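PDB 4O5P: DUF2235 domain-containing protein from Pseudomonas aeruginosa, which probably hydrolyses phospholipids of target membranes as the type VI secretion effector Tle1, with a catalytic domain related to alpha/beta hydrolases. Local coordinates for residues L69-T74 with R244-W249; D486-G491 with G577-F582; S102-N107 with K163-L168; G358-P363 with H688-S693; P12-A17 with A406-Y411. One frame throughout, in Å; residues are numbered along the deposited sequence.

In the fold
Contact 1 lies about 9 Å from the centre of the chain, where strand 62-71 of the large mixed sheet meets helix 238-254. Contact 3 falls between the two segments of contact 1 in sequence, and contact 1 between those of contact 5, whose helix 403-416 packs on strand 331-336 of the same sheet. The segments of contacts 5 and 4 alternate along the chain; contact 4 ties a loop of the catalytic family region to a turn of the C-terminal one. Contact 2, within the C-terminal region, falls between the segments of contact 4. Contact 1 is thus in the sheet-helix core, while contacts 2 and 3 lie far out on opposite sides, their centres about 53 Å apart.

Contact 1 (L69-T74 with R244-W249)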
# COMPACT_ATOMS: atom_id res chain seq x y z
N LEU A 69 5.66 14.96 -2.45
CA LEU A 69 4.68 14.09 -3.12
C LEU A 69 4.19 13.01 -2.14
O LEU A 69 4.99 12.27 -1.59
CB LEU A 69 5.33 13.43 -4.33
CG LEU A 69 4.51 12.53 -5.25
CD1 LEU A 69 3.25 13.24 -5.67
CD2 LEU A 69 5.32 12.15 -6.50
N GLY A 70 2.88 12.93 -1.91
CA GLY A 70 2.33 11.93 -1.01
C GLY A 70 1.39 11.00 -1.75
O GLY A 70 0.41 11.45 -2.35
N PHE A 71 1.70 9.70 -1.72
CA PHE A 71 0.85 8.66 -2.28
C PHE A 71 0.12 7.96 -1.14
O PHE A 71 0.74 7.22 -0.33
CB PHE A 71 1.69 7.62 -3.02
CG PHE A 71 2.48 8.16 -4.19
CD1 PHE A 71 1.91 8.26 -5.44
CD2 PHE A 71 3.82 8.49 -4.03
CE1 PHE A 71 2.64 8.72 -6.52
CE2 PHE A 71 4.57 8.94 -5.11
CZ PHE A 71 3.97 9.06 -6.36
N ASP A 72 -1.20 8.18 -1.08
CA ASP A 72 -2.01 7.66 0.02
C ASP A 72 -2.25 6.16 -0.13
O ASP A 72 -1.95 5.57 -1.18
CB ASP A 72 -3.35 8.39 0.11
CG ASP A 72 -3.82 8.54 1.55
OD1 ASP A 72 -3.36 7.76 2.42
OD2 ASP A 72 -4.66 9.44 1.81
N GLY A 73 -2.78 5.56 0.93
CA GLY A 73 -2.88 4.12 0.98
C GLY A 73 -4.12 3.54 0.34
O GLY A 73 -4.95 4.26 -0.20
N THR A 74 -4.22 2.22 0.43
CA THR A 74 -5.34 1.46 -0.08
C THR A 74 -6.64 1.98 0.51
O THR A 74 -6.80 2.01 1.72
CB THR A 74 -5.18 -0.01 0.32
OG1 THR A 74 -3.87 -0.45 -0.07
CG2 THR A 74 -6.24 -0.87 -0.35
N ARG A 244 7.92 3.63 -4.02
CA ARG A 244 9.15 2.89 -4.31
C ARG A 244 9.35 2.68 -5.80
O ARG A 244 10.46 2.90 -6.34
CB ARG A 244 9.14 1.57 -3.52
CG ARG A 244 9.18 1.86 -2.02
CD ARG A 244 8.84 0.65 -1.13
NE ARG A 244 9.85 -0.40 -1.15
CZ ARG A 244 9.91 -1.36 -0.23
NH1 ARG A 244 9.04 -1.36 0.76
NH2 ARG A 244 10.83 -2.32 -0.31
N ALA A 245 8.28 2.30 -6.49
CA ALA A 245 8.35 2.21 -7.95
C ALA A 245 8.66 3.58 -8.56
O ALA A 245 9.49 3.68 -9.45
CB ALA A 245 7.05 1.62 -8.51
N PHE A 246 8.01 4.63 -8.06
CA PHE A 246 8.29 6.01 -8.47
C PHE A 246 9.78 6.34 -8.36
O PHE A 246 10.39 6.83 -9.31
CB PHE A 246 7.45 6.96 -7.60
CG PHE A 246 7.83 8.42 -7.72
CD1 PHE A 246 8.79 8.98 -6.87
CD2 PHE A 246 7.18 9.24 -8.63
CE1 PHE A 246 9.12 10.31 -6.96
CE2 PHE A 246 7.51 10.59 -8.73
CZ PHE A 246 8.48 11.13 -7.89
N ALA A 247 10.37 6.07 -7.20
CA ALA A 247 11.79 6.32 -6.99
C ALA A 247 12.65 5.61 -8.03
O ALA A 247 13.56 6.23 -8.62
CB ALA A 247 12.21 5.92 -5.58
N ASN A 248 12.38 4.32 -8.27
CA ASN A 248 13.11 3.60 -9.32
C ASN A 248 12.91 4.11 -10.76
O ASN A 248 13.88 4.27 -11.52
CB ASN A 248 12.83 2.09 -9.25
CG ASN A 248 13.63 1.42 -8.15
OD1 ASN A 248 14.85 1.61 -8.05
ND2 ASN A 248 12.95 0.67 -7.29
N TRP A 249 11.66 4.33 -11.16
CA TRP A 249 11.38 4.89 -12.49
C TRP A 249 12.01 6.29 -12.67
O TRP A 249 12.43 6.68 -13.77
CB TRP A 249 9.87 4.93 -12.76
CG TRP A 249 9.23 3.56 -12.78
CD1 TRP A 249 9.86 2.35 -12.57
CD2 TRP A 249 7.85 3.26 -13.02
NE1 TRP A 249 8.94 1.33 -12.67
CE2 TRP A 249 7.70 1.85 -12.94
CE3 TRP A 249 6.72 4.03 -13.30
CZ2 TRP A 249 6.48 1.21 -13.13
CZ3 TRP A 249 5.49 3.39 -13.50
CH2 TRP A 249 5.38 1.99 -13.40
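Phe-246 reaches from its helix toward the strand and meets two side chains there, Leu-69 and Phe-71. The branch of Leu-69 that does the touching is CD2, which sits over one face of the Phe-246 ring, 3.5 Å from Phe-246 CE2 and 3.6 Å from Phe-246 CZ. Over the same ring lies the far end of Phe-71, whose CZ comes to 3.9 Å from Phe-246 CD2. Seen from Phe-71 the meeting is at its edge, near the ring plane. The two rings are oblique, their planes 58° apart and their centroids 5.7 Å from each other.

Torsions account for the approach. Phe-246 carries CG opposite its own backbone N (chi1 168°), and this sends the ring off the helix toward the strand; Leu-69 adopts the same choice and comes from the opposite direction, its CD2 ending over the ring face. With the nearest CA atoms, those of Phe-71 and Phe-246, 10.0 Å apart, large side chains suit these places, since they must bridge the space between strand and helix. All three residues are buried and apolar, so they need no polar partner at their ends.

Phe-71 also touches Glu-242 and Ala-243, one turn earlier on the helix. That helix follows a probable nucleophile elbow around Ser-237, as in alpha/beta hydrolases. Strand 62-71 is paired in parallel with strand 111-116 and with strand 225-236, whose Leu-231 and Ile-233 also touch Phe-246, while Leu-150 of helix 139-162 packs against the same ring.

Contact 2 (D486-G491 with G577-F582); sequences DRYAGG and GAAAEF
The ring of Tyr-488 has Ala-579 over one face and Phe-582 at its edge. The methyl CB of Ala-579 makes a CH-pi contact, 4.0 Å from the ring centroid and 28° off the normal, and it leans toward the root of the ring: its nearest atom is Tyr-488 CG at 3.6 Å. At the edge, near the ring plane, Phe-582 CB approaches Tyr-488 CD2 to 4.0 Å. The Phe-582 ring, for its part, takes Ala-489 CB at its own edge, with CE2 at 4.0 Å from that methyl, while Tyr-488 CB comes obliquely to Phe-582 CD2 at 3.8 Å.

The backbones can come this close because alanine is so small: the CA atoms of Tyr-488 and Ala-579 are 4.6 Å apart, and alanine lets the helix backbone come up to the ring, its CA as well as its methyl touching it. Phe-582, three residues along, holds CG anti to its backbone N (chi1 178°) and extends across toward the 488-489 backbone, and the two aromatic side chains cross at about a right angle. Tyrosine suits its place because its ring packs on carbon while its OH reaches beyond to a hydrogen bond with Asp-661. Gly-491 N is hydrogen-bonded to Tyr-488 O.

The contact joins the turn that follows helix 469-487 to helix 571-587 within the C-terminal family region. Arg-484 and Ile-485 of the first helix touch Phe-582, and Trp-483 meets the Tyr-488 ring edge-to-face. Phe-682 meets the ring of Phe-582, and Tyr-681 from a loop touches both Tyr-488 and Ala-578.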
# COMPACT_ATOMS: atom_id res chain seq x y z
N ASP A 486 -7.59 -14.62 25.47
CA ASP A 486 -8.51 -14.11 26.48
C ASP A 486 -9.68 -13.33 25.90
O ASP A 486 -10.83 -13.67 26.16
CB ASP A 486 -7.79 -13.30 27.56
CG ASP A 486 -8.72 -12.90 28.68
OD1 ASP A 486 -9.34 -11.81 28.59
OD2 ASP A 486 -8.85 -13.69 29.65
N ARG A 487 -9.42 -12.29 25.11
CA ARG A 487 -10.50 -11.41 24.65
C ARG A 487 -11.45 -12.02 23.59
O ARG A 487 -12.59 -11.60 23.48
CB ARG A 487 -9.94 -10.08 24.12
CG ARG A 487 -9.85 -8.96 25.16
CD ARG A 487 -8.84 -9.22 26.30
NE ARG A 487 -8.68 -7.99 27.09
CZ ARG A 487 -8.92 -7.89 28.39
NH1 ARG A 487 -9.32 -8.95 29.10
NH2 ARG A 487 -8.77 -6.72 28.99
N TYR A 488 -10.97 -12.99 22.81
CA TYR A 488 -11.80 -13.60 21.77
C TYR A 488 -12.15 -15.03 22.15
O TYR A 488 -13.32 -15.41 22.11
CB TYR A 488 -11.10 -13.63 20.41
CG TYR A 488 -10.96 -12.31 19.68
CD1 TYR A 488 -11.43 -11.12 20.24
CD2 TYR A 488 -10.37 -12.26 18.42
CE1 TYR A 488 -11.30 -9.92 19.57
CE2 TYR A 488 -10.23 -11.08 17.75
CZ TYR A 488 -10.70 -9.91 18.32
OH TYR A 488 -10.59 -8.72 17.65
N ALA A 489 -11.15 -15.84 22.51
CA ALA A 489 -11.46 -17.23 22.85
C ALA A 489 -12.22 -17.28 24.17
O ALA A 489 -13.00 -18.21 24.40
CB ALA A 489 -10.21 -18.08 22.91
N GLY A 490 -11.98 -16.29 25.02
CA GLY A 490 -12.64 -16.24 26.32
C GLY A 490 -14.02 -15.60 26.27
O GLY A 490 -14.62 -15.32 27.32
N GLY A 491 -14.53 -15.39 25.06
CA GLY A 491 -15.84 -14.78 24.86
C GLY A 491 -15.81 -13.26 24.80
O GLY A 491 -15.78 -12.60 25.83
N GLY A 577 -17.91 -11.91 14.90
CA GLY A 577 -17.66 -12.95 13.91
C GLY A 577 -16.21 -13.40 13.92
O GLY A 577 -15.91 -14.60 13.99
N ALA A 578 -15.30 -12.43 13.83
CA ALA A 578 -13.87 -12.69 13.92
C ALA A 578 -13.49 -13.44 15.20
O ALA A 578 -12.69 -14.38 15.16
CB ALA A 578 -13.10 -11.38 13.85
N ALA A 579 -14.05 -13.03 16.32
CA ALA A 579 -13.79 -13.69 17.59
C ALA A 579 -14.26 -15.14 17.58
O ALA A 579 -13.58 -16.02 18.12
CB ALA A 579 -14.42 -12.92 18.73
N ALA A 580 -15.41 -15.40 16.96
CA ALA A 580 -15.87 -16.79 16.88
C ALA A 580 -14.93 -17.62 16.01
O ALA A 580 -14.69 -18.82 16.29
CB ALA A 580 -17.30 -16.86 16.36
N GLU A 581 -14.40 -16.97 14.96
CA GLU A 581 -13.41 -17.60 14.09
C GLU A 581 -12.13 -17.96 14.82
O GLU A 581 -11.72 -19.13 14.83
CB GLU A 581 -13.08 -16.71 12.88
CG GLU A 581 -14.19 -16.66 11.87
CD GLU A 581 -13.82 -15.89 10.64
OE1 GLU A 581 -12.92 -15.04 10.73
OE2 GLU A 581 -14.42 -16.14 9.59
N PHE A 582 -11.49 -16.96 15.43
CA PHE A 582 -10.31 -17.20 16.25
C PHE A 582 -10.55 -18.31 17.26
O PHE A 582 -9.72 -19.21 17.41
CB PHE A 582 -9.88 -15.94 17.01
CG PHE A 582 -8.70 -16.18 17.90
CD1 PHE A 582 -7.42 -16.16 17.38
CD2 PHE A 582 -8.87 -16.47 19.24
CE1 PHE A 582 -6.33 -16.41 18.19
CE2 PHE A 582 -7.78 -16.71 20.06
CZ PHE A 582 -6.52 -16.69 19.54

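Contact 3 (S102-N107 with K163-L168)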
# COMPACT_ATOMS: atom_id res chain seq x y z
N SER A 102 1.45 25.35 -0.82
CA SER A 102 0.10 25.68 -1.26
C SER A 102 0.04 27.15 -1.67
O SER A 102 0.46 28.02 -0.91
CB SER A 102 -0.91 25.39 -0.15
OG SER A 102 -2.24 25.63 -0.59
N GLY A 103 -0.46 27.40 -2.87
CA GLY A 103 -0.65 28.76 -3.36
C GLY A 103 0.38 29.26 -4.37
O GLY A 103 1.53 28.82 -4.37
N ASP A 104 -0.06 30.19 -5.22
CA ASP A 104 0.79 30.83 -6.23
C ASP A 104 2.08 31.39 -5.66
O ASP A 104 3.16 31.22 -6.23
CB ASP A 104 0.04 31.99 -6.89
CG ASP A 104 -1.08 31.54 -7.81
OD1 ASP A 104 -0.99 30.42 -8.35
OD2 ASP A 104 -2.04 32.32 -8.00
N ASP A 105 1.96 32.07 -4.53
CA ASP A 105 3.08 32.72 -3.88
C ASP A 105 4.17 31.72 -3.48
O ASP A 105 5.32 31.83 -3.93
CB ASP A 105 2.58 33.48 -2.66
CG ASP A 105 3.53 34.57 -2.24
OD1 ASP A 105 4.59 34.24 -1.68
OD2 ASP A 105 3.23 35.76 -2.50
N ILE A 106 3.81 30.75 -2.65
CA ILE A 106 4.77 29.76 -2.16
C ILE A 106 5.39 28.95 -3.29
O ILE A 106 6.59 28.64 -3.25
CB ILE A 106 4.12 28.78 -1.16
CG1 ILE A 106 3.30 29.52 -0.11
CG2 ILE A 106 5.21 27.96 -0.47
CD1 ILE A 106 4.15 30.36 0.85
N ASN A 107 4.56 28.57 -4.26
CA ASN A 107 5.04 27.88 -5.46
C ASN A 107 6.11 28.72 -6.15
O ASN A 107 7.22 28.25 -6.42
CB ASN A 107 3.86 27.58 -6.42
CG ASN A 107 2.97 26.43 -5.94
OD1 ASN A 107 3.36 25.63 -5.08
ND2 ASN A 107 1.78 26.34 -6.51
N LYS A 163 5.18 30.19 -15.23
CA LYS A 163 4.08 30.75 -14.43
C LYS A 163 2.68 30.26 -14.85
O LYS A 163 1.68 30.95 -14.65
CB LYS A 163 4.13 32.28 -14.43
CG LYS A 163 5.48 32.83 -14.00
CD LYS A 163 5.97 32.23 -12.68
CE LYS A 163 7.36 32.74 -12.32
NZ LYS A 163 7.91 32.13 -11.07
N SER A 164 2.62 29.07 -15.42
CA SER A 164 1.35 28.39 -15.65
C SER A 164 1.54 26.94 -15.22
O SER A 164 2.66 26.48 -15.04
CB SER A 164 0.94 28.47 -17.12
OG SER A 164 1.98 27.98 -17.96
N ARG A 165 0.44 26.22 -15.05
CA ARG A 165 0.55 24.81 -14.69
C ARG A 165 -0.05 23.97 -15.80
O ARG A 165 -0.85 24.47 -16.60
CB ARG A 165 -0.16 24.55 -13.36
CG ARG A 165 -1.10 25.67 -12.93
CD ARG A 165 -1.32 25.67 -11.41
NE ARG A 165 -0.53 26.68 -10.70
CZ ARG A 165 -0.46 26.78 -9.38
NH1 ARG A 165 -1.13 25.92 -8.61
NH2 ARG A 165 0.27 27.72 -8.80
N LEU A 166 0.33 22.69 -15.87
CA LEU A 166 -0.17 21.81 -16.93
C LEU A 166 -1.70 21.70 -16.89
O LEU A 166 -2.29 21.57 -15.83
CB LEU A 166 0.47 20.43 -16.83
CG LEU A 166 2.00 20.34 -16.95
CD1 LEU A 166 2.46 18.91 -16.66
CD2 LEU A 166 2.48 20.79 -18.32
N LYS A 167 -2.33 21.76 -18.06
CA LYS A 167 -3.77 21.56 -18.11
C LYS A 167 -4.11 20.10 -17.83
O LYS A 167 -3.44 19.20 -18.33
CB LYS A 167 -4.35 22.00 -19.45
CG LYS A 167 -4.66 23.49 -19.54
CD LYS A 167 -5.03 23.87 -20.96
CE LYS A 167 -3.96 23.41 -21.93
NZ LYS A 167 -2.62 23.89 -21.51
N LEU A 168 -5.15 19.89 -17.02
CA LEU A 168 -5.68 18.58 -16.65
C LEU A 168 -5.81 17.63 -17.85
O LEU A 168 -5.58 16.42 -17.73
CB LEU A 168 -7.02 18.77 -15.94
CG LEU A 168 -7.77 17.57 -15.37
CD1 LEU A 168 -8.43 17.95 -14.07
CD2 LEU A 168 -8.81 17.11 -16.34
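Arg-165 meets Asp-104 and Asn-107 at the end of its guanidinium, and nearly everything close in this contact gathers around one atom, NH2. Asp-104 OD1 lies 3.0 Å from Arg-165 NH2 in a salt bridge. The oxygen stands well out of the guanidinium plane and the carboxylate and guanidinium planes are 83° apart, so the attraction is between charges and not a directed hydrogen bond. The amide end of Asn-107 comes to the same nitrogen, with its plane turned 49° from that of the guanidinium. Of these three residues Asn-107 alone is buried, its side chain directed toward the arginine and also touching Phe-112 of strand 111-116.

The outer side is looser, for Asp-104 and Arg-165 are both exposed. Over the whole contact just 110 Å² is buried, and the link is made by side chains, chiefly the long arginine. Arginine suits the position because its chain can span the gap to the helix, the CA atoms of Asp-104 and Arg-165 being 10.4 Å apart; it bends at chi3 (101°) and crosses both partners at about a right angle. Aspartate and asparagine are short; they stand one helical turn apart on helix 104-108, and both polar ends come to the same guanidinium. Gly-103 sits at the N-cap position of that helix, and its O accepts from Asn-107 N.

Helix 139-162 flanks the pair: Tyr-159 touches Asp-104 and Arg-165, and Asp-155 touches the arginine too. With solvent nearby, the attraction is probably mainly electrostatic and modest, consistent with a surface link between the short helix 104-108 and the loop that follows helix 139-162.

Contact 4 (G358-P363 with H688-S693); sequences GRRTGP and HFDNES
Charge pairing comes first: Arg-360 forms a salt bridge with Asp-690. The bond from Arg-360 NH2 to Asp-690 OD2 is 3.0 Å long and nearly straight (165°). It lies in the guanidinium plane but reaches the oxygen from above the carboxylate plane. A second, weak bond runs from Arg-360 NE to the same OD2 at 3.4 Å.

Stacking is the second kind. The Asn-691 amide lies over one face of the guanidinium, planes 24° apart, with Asn-691 CG 3.3 Å from Arg-360 NE. The chi1 of Asn-691, 62°, places CG between backbone N and carbonyl carbon, which brings the amide over the arginine.

A water completes the polar network: it accepts from Arg-360 NE at 3.0 Å and donates to Asp-690 OD2 and Asn-691 OD1, each at 2.8 Å. Arginine suits this place because its flat end can offer a face and an edge at once.

Asp-690 and Asn-691 are the corners of a type II' turn joining strands 687-689 and 692-693, the first of which pairs in parallel with strand 346-353. Arg-307 forms a second salt bridge with Asp-690 OD2, Asp-781 accepts from Asn-691 ND2, and Phe-689 touches helix 469-487.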
# COMPACT_ATOMS: atom_id res chain seq x y z
N GLY A 358 24.41 -7.31 -11.51
CA GLY A 358 23.08 -7.85 -11.74
C GLY A 358 22.92 -8.97 -10.72
O GLY A 358 21.81 -9.34 -10.35
N ARG A 359 24.06 -9.47 -10.26
CA ARG A 359 24.13 -10.62 -9.35
C ARG A 359 24.06 -10.24 -7.87
O ARG A 359 24.69 -9.27 -7.43
CB ARG A 359 25.42 -11.40 -9.61
CG ARG A 359 25.56 -12.68 -8.78
CD ARG A 359 26.56 -13.65 -9.40
NE ARG A 359 27.95 -13.38 -9.01
CZ ARG A 359 29.01 -13.73 -9.74
NH1 ARG A 359 28.84 -14.35 -10.90
NH2 ARG A 359 30.23 -13.45 -9.31
N ARG A 360 23.29 -11.01 -7.11
CA ARG A 360 23.17 -10.77 -5.68
C ARG A 360 24.27 -11.46 -4.89
O ARG A 360 24.60 -12.63 -5.14
CB ARG A 360 21.79 -11.22 -5.16
CG ARG A 360 20.67 -10.23 -5.45
CD ARG A 360 19.31 -10.94 -5.49
NE ARG A 360 18.23 -9.98 -5.73
CZ ARG A 360 17.59 -9.87 -6.89
NH1 ARG A 360 17.91 -10.63 -7.92
NH2 ARG A 360 16.63 -8.96 -7.02
N THR A 361 24.83 -10.74 -3.94
CA THR A 361 25.87 -11.29 -3.08
C THR A 361 25.63 -10.84 -1.65
O THR A 361 25.17 -9.71 -1.41
CB THR A 361 27.27 -10.82 -3.54
OG1 THR A 361 27.53 -11.31 -4.86
CG2 THR A 361 28.34 -11.35 -2.61
N GLY A 362 25.93 -11.71 -0.70
CA GLY A 362 25.85 -11.37 0.71
C GLY A 362 24.48 -11.64 1.29
O GLY A 362 23.56 -12.08 0.60
N PRO A 363 24.34 -11.37 2.59
CA PRO A 363 23.06 -11.60 3.28
C PRO A 363 22.05 -10.52 2.92
O PRO A 363 22.41 -9.48 2.35
CB PRO A 363 23.44 -11.47 4.75
CG PRO A 363 24.59 -10.49 4.75
CD PRO A 363 25.36 -10.78 3.48
N HIS A 688 8.01 -9.92 1.81
CA HIS A 688 9.02 -9.97 0.76
C HIS A 688 10.23 -9.14 1.14
O HIS A 688 10.08 -8.04 1.67
CB HIS A 688 8.46 -9.44 -0.57
CG HIS A 688 7.35 -10.28 -1.13
ND1 HIS A 688 6.04 -10.16 -0.72
CD2 HIS A 688 7.37 -11.26 -2.06
CE1 HIS A 688 5.30 -11.03 -1.38
NE2 HIS A 688 6.08 -11.71 -2.20
N PHE A 689 11.42 -9.65 0.86
CA PHE A 689 12.63 -8.83 0.99
C PHE A 689 13.26 -8.85 -0.39
O PHE A 689 14.09 -9.72 -0.70
CB PHE A 689 13.61 -9.40 2.03
CG PHE A 689 12.97 -9.82 3.33
CD1 PHE A 689 12.45 -11.11 3.48
CD2 PHE A 689 12.96 -8.96 4.42
CE1 PHE A 689 11.89 -11.50 4.69
CE2 PHE A 689 12.39 -9.35 5.62
CZ PHE A 689 11.86 -10.61 5.75
N ASP A 690 12.82 -7.92 -1.24
CA ASP A 690 13.20 -7.93 -2.65
C ASP A 690 12.78 -9.23 -3.32
O ASP A 690 11.59 -9.50 -3.44
CB ASP A 690 14.69 -7.65 -2.81
CG ASP A 690 15.12 -7.48 -4.27
OD1 ASP A 690 14.25 -7.37 -5.17
OD2 ASP A 690 16.34 -7.42 -4.49
N ASN A 691 13.73 -10.05 -3.75
CA ASN A 691 13.40 -11.29 -4.44
C ASN A 691 13.06 -12.41 -3.47
O ASN A 691 12.50 -13.42 -3.88
CB ASN A 691 14.54 -11.73 -5.37
CG ASN A 691 15.83 -12.02 -4.61
OD1 ASN A 691 16.20 -11.27 -3.71
ND2 ASN A 691 16.50 -13.11 -4.97
N GLU A 692 13.40 -12.23 -2.20
CA GLU A 692 13.22 -13.30 -1.21
C GLU A 692 11.93 -13.11 -0.41
O GLU A 692 11.37 -12.01 -0.38
CB GLU A 692 14.42 -13.34 -0.24
CG GLU A 692 15.77 -13.40 -0.94
CD GLU A 692 16.92 -13.56 0.02
OE1 GLU A 692 17.05 -12.74 0.96
OE2 GLU A 692 17.71 -14.51 -0.15
N SER A 693 11.46 -14.17 0.24
CA SER A 693 10.27 -14.09 1.08
C SER A 693 10.51 -14.86 2.38
O SER A 693 11.43 -15.70 2.46
CB SER A 693 9.04 -14.64 0.33
OG SER A 693 9.31 -15.92 -0.22
O HOH W 1 17.76 -9.13 -2.86

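Contact 5 (P12-A17 with A406-Y411); sequences PTHPVA and ALQHMY
Helix 403-416, which packs against strand 331-336 of the large mixed sheet, is met here by an N-terminal loop, so the loop after strand 7-10 is packed against this helix. Pro-12 rests over one face of the His-409 ring in a CH-pi contact: Pro-12 CG is 4.0 Å from the ring centroid, 29° off the normal, and Pro-12 CD is 3.5 Å from His-409 CE1. Proline suits the spot, since its compact ring presents carbon to the flat imidazole. His-409 stretches toward the loop with CG anti to its backbone N (chi1 179°).

Two residues along the loop, His-14 approaches Gln-408. His-14 CE1 comes to 3.2 Å from Gln-408 OE1, which lies at the edge of the imidazole and in its plane; the ring and amide planes are 52° apart. The C-H at CE1, between the two ring nitrogens, faces the amide oxygen. Pro-15 CD covers part of one face of this ring, and Ala-454 and Phe-457 of helix 451-463 also touch His-14.

The polar ends are held by other partners. His-409 ND1 is hydrogen-bonded to Tyr-375 and NE2 to Glu-413, which fixes the ring's rotation, while Gln-408 NE2 gives to Phe-447 O and OE1 accepts from Arg-19 N. With both amide atoms engaged, the glutamine oxygen is firmly placed, and its approach to His-14 CE1 is probably a mildly favourable polar contact beside the carbon packing of Pro-12.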
# COMPACT_ATOMS: atom_id res chain seq x y z
N PRO A 12 11.37 3.45 18.22
CA PRO A 12 11.97 4.13 19.38
C PRO A 12 10.89 4.46 20.40
O PRO A 12 9.70 4.45 20.06
CB PRO A 12 12.54 5.42 18.77
CG PRO A 12 11.71 5.67 17.54
CD PRO A 12 11.39 4.28 17.01
N THR A 13 11.30 4.72 21.64
CA THR A 13 10.36 5.10 22.69
C THR A 13 9.76 6.43 22.27
O THR A 13 10.39 7.19 21.53
CB THR A 13 11.09 5.25 24.03
OG1 THR A 13 10.14 5.46 25.08
CG2 THR A 13 12.08 6.42 23.98
N HIS A 14 8.53 6.72 22.67
CA HIS A 14 7.92 7.98 22.28
C HIS A 14 8.11 9.00 23.39
O HIS A 14 7.66 8.77 24.51
CB HIS A 14 6.43 7.84 22.01
CG HIS A 14 5.76 9.14 21.71
ND1 HIS A 14 5.88 9.77 20.49
CD2 HIS A 14 5.00 9.95 22.48
CE1 HIS A 14 5.21 10.91 20.52
NE2 HIS A 14 4.66 11.04 21.72
N PRO A 15 8.77 10.13 23.07
CA PRO A 15 9.15 11.08 24.13
C PRO A 15 7.93 11.75 24.72
O PRO A 15 7.02 12.13 23.96
CB PRO A 15 10.00 12.11 23.39
CG PRO A 15 9.52 12.05 21.99
CD PRO A 15 9.18 10.60 21.74
N VAL A 16 7.91 11.87 26.05
CA VAL A 16 6.81 12.48 26.79
C VAL A 16 6.18 13.70 26.09
O VAL A 16 5.00 13.67 25.71
CB VAL A 16 7.26 12.85 28.22
N ALA A 17 6.98 14.74 25.89
CA ALA A 17 6.50 15.98 25.26
C ALA A 17 6.20 15.88 23.75
O ALA A 17 5.72 16.84 23.15
CB ALA A 17 7.47 17.12 25.54
N ALA A 406 3.56 6.74 15.06
CA ALA A 406 4.25 6.62 13.78
C ALA A 406 4.22 7.95 13.02
O ALA A 406 5.23 8.37 12.45
CB ALA A 406 3.65 5.52 12.95
N LEU A 407 3.07 8.63 13.04
CA LEU A 407 2.94 9.92 12.35
C LEU A 407 3.99 10.90 12.86
O LEU A 407 4.78 11.48 12.08
CB LEU A 407 1.53 10.50 12.56
CG LEU A 407 1.32 11.97 12.23
CD1 LEU A 407 1.43 12.20 10.72
CD2 LEU A 407 -0.03 12.40 12.71
N GLN A 408 4.03 11.07 14.18
CA GLN A 408 4.99 12.01 14.73
C GLN A 408 6.41 11.56 14.38
O GLN A 408 7.28 12.38 14.01
CB GLN A 408 4.80 12.17 16.24
CG GLN A 408 3.61 13.04 16.61
CD GLN A 408 3.72 13.64 18.02
OE1 GLN A 408 4.72 13.46 18.71
NE2 GLN A 408 2.68 14.38 18.43
N HIS A 409 6.62 10.25 14.42
CA HIS A 409 7.96 9.75 14.20
C HIS A 409 8.35 10.15 12.78
O HIS A 409 9.45 10.69 12.55
CB HIS A 409 8.02 8.24 14.42
CG HIS A 409 9.37 7.63 14.18
ND1 HIS A 409 9.61 6.28 14.31
CD2 HIS A 409 10.56 8.19 13.83
CE1 HIS A 409 10.88 6.03 14.04
NE2 HIS A 409 11.47 7.17 13.73
N MSE A 410 7.41 9.98 11.84
CA MSE A 410 7.75 10.15 10.44
C MSE A 410 8.03 11.62 10.28
O MSE A 410 9.02 12.02 9.62
CB MSE A 410 6.60 9.70 9.52
CG MSE A 410 6.98 9.78 8.04
SE MSE A 410 8.37 8.47 7.60
CE MSE A 410 7.19 6.95 7.36
N TYR A 411 7.22 12.43 10.95
CA TYR A 411 7.35 13.87 10.86
C TYR A 411 8.77 14.24 11.25
O TYR A 411 9.47 14.95 10.50
CB TYR A 411 6.33 14.55 11.77
CG TYR A 411 6.48 16.04 11.84
CD1 TYR A 411 5.81 16.86 10.94
CD2 TYR A 411 7.27 16.63 12.81
CE1 TYR A 411 5.94 18.25 11.02
CE2 TYR A 411 7.41 17.99 12.89
CZ TYR A 411 6.75 18.80 12.00
OH TYR A 411 6.92 20.17 12.11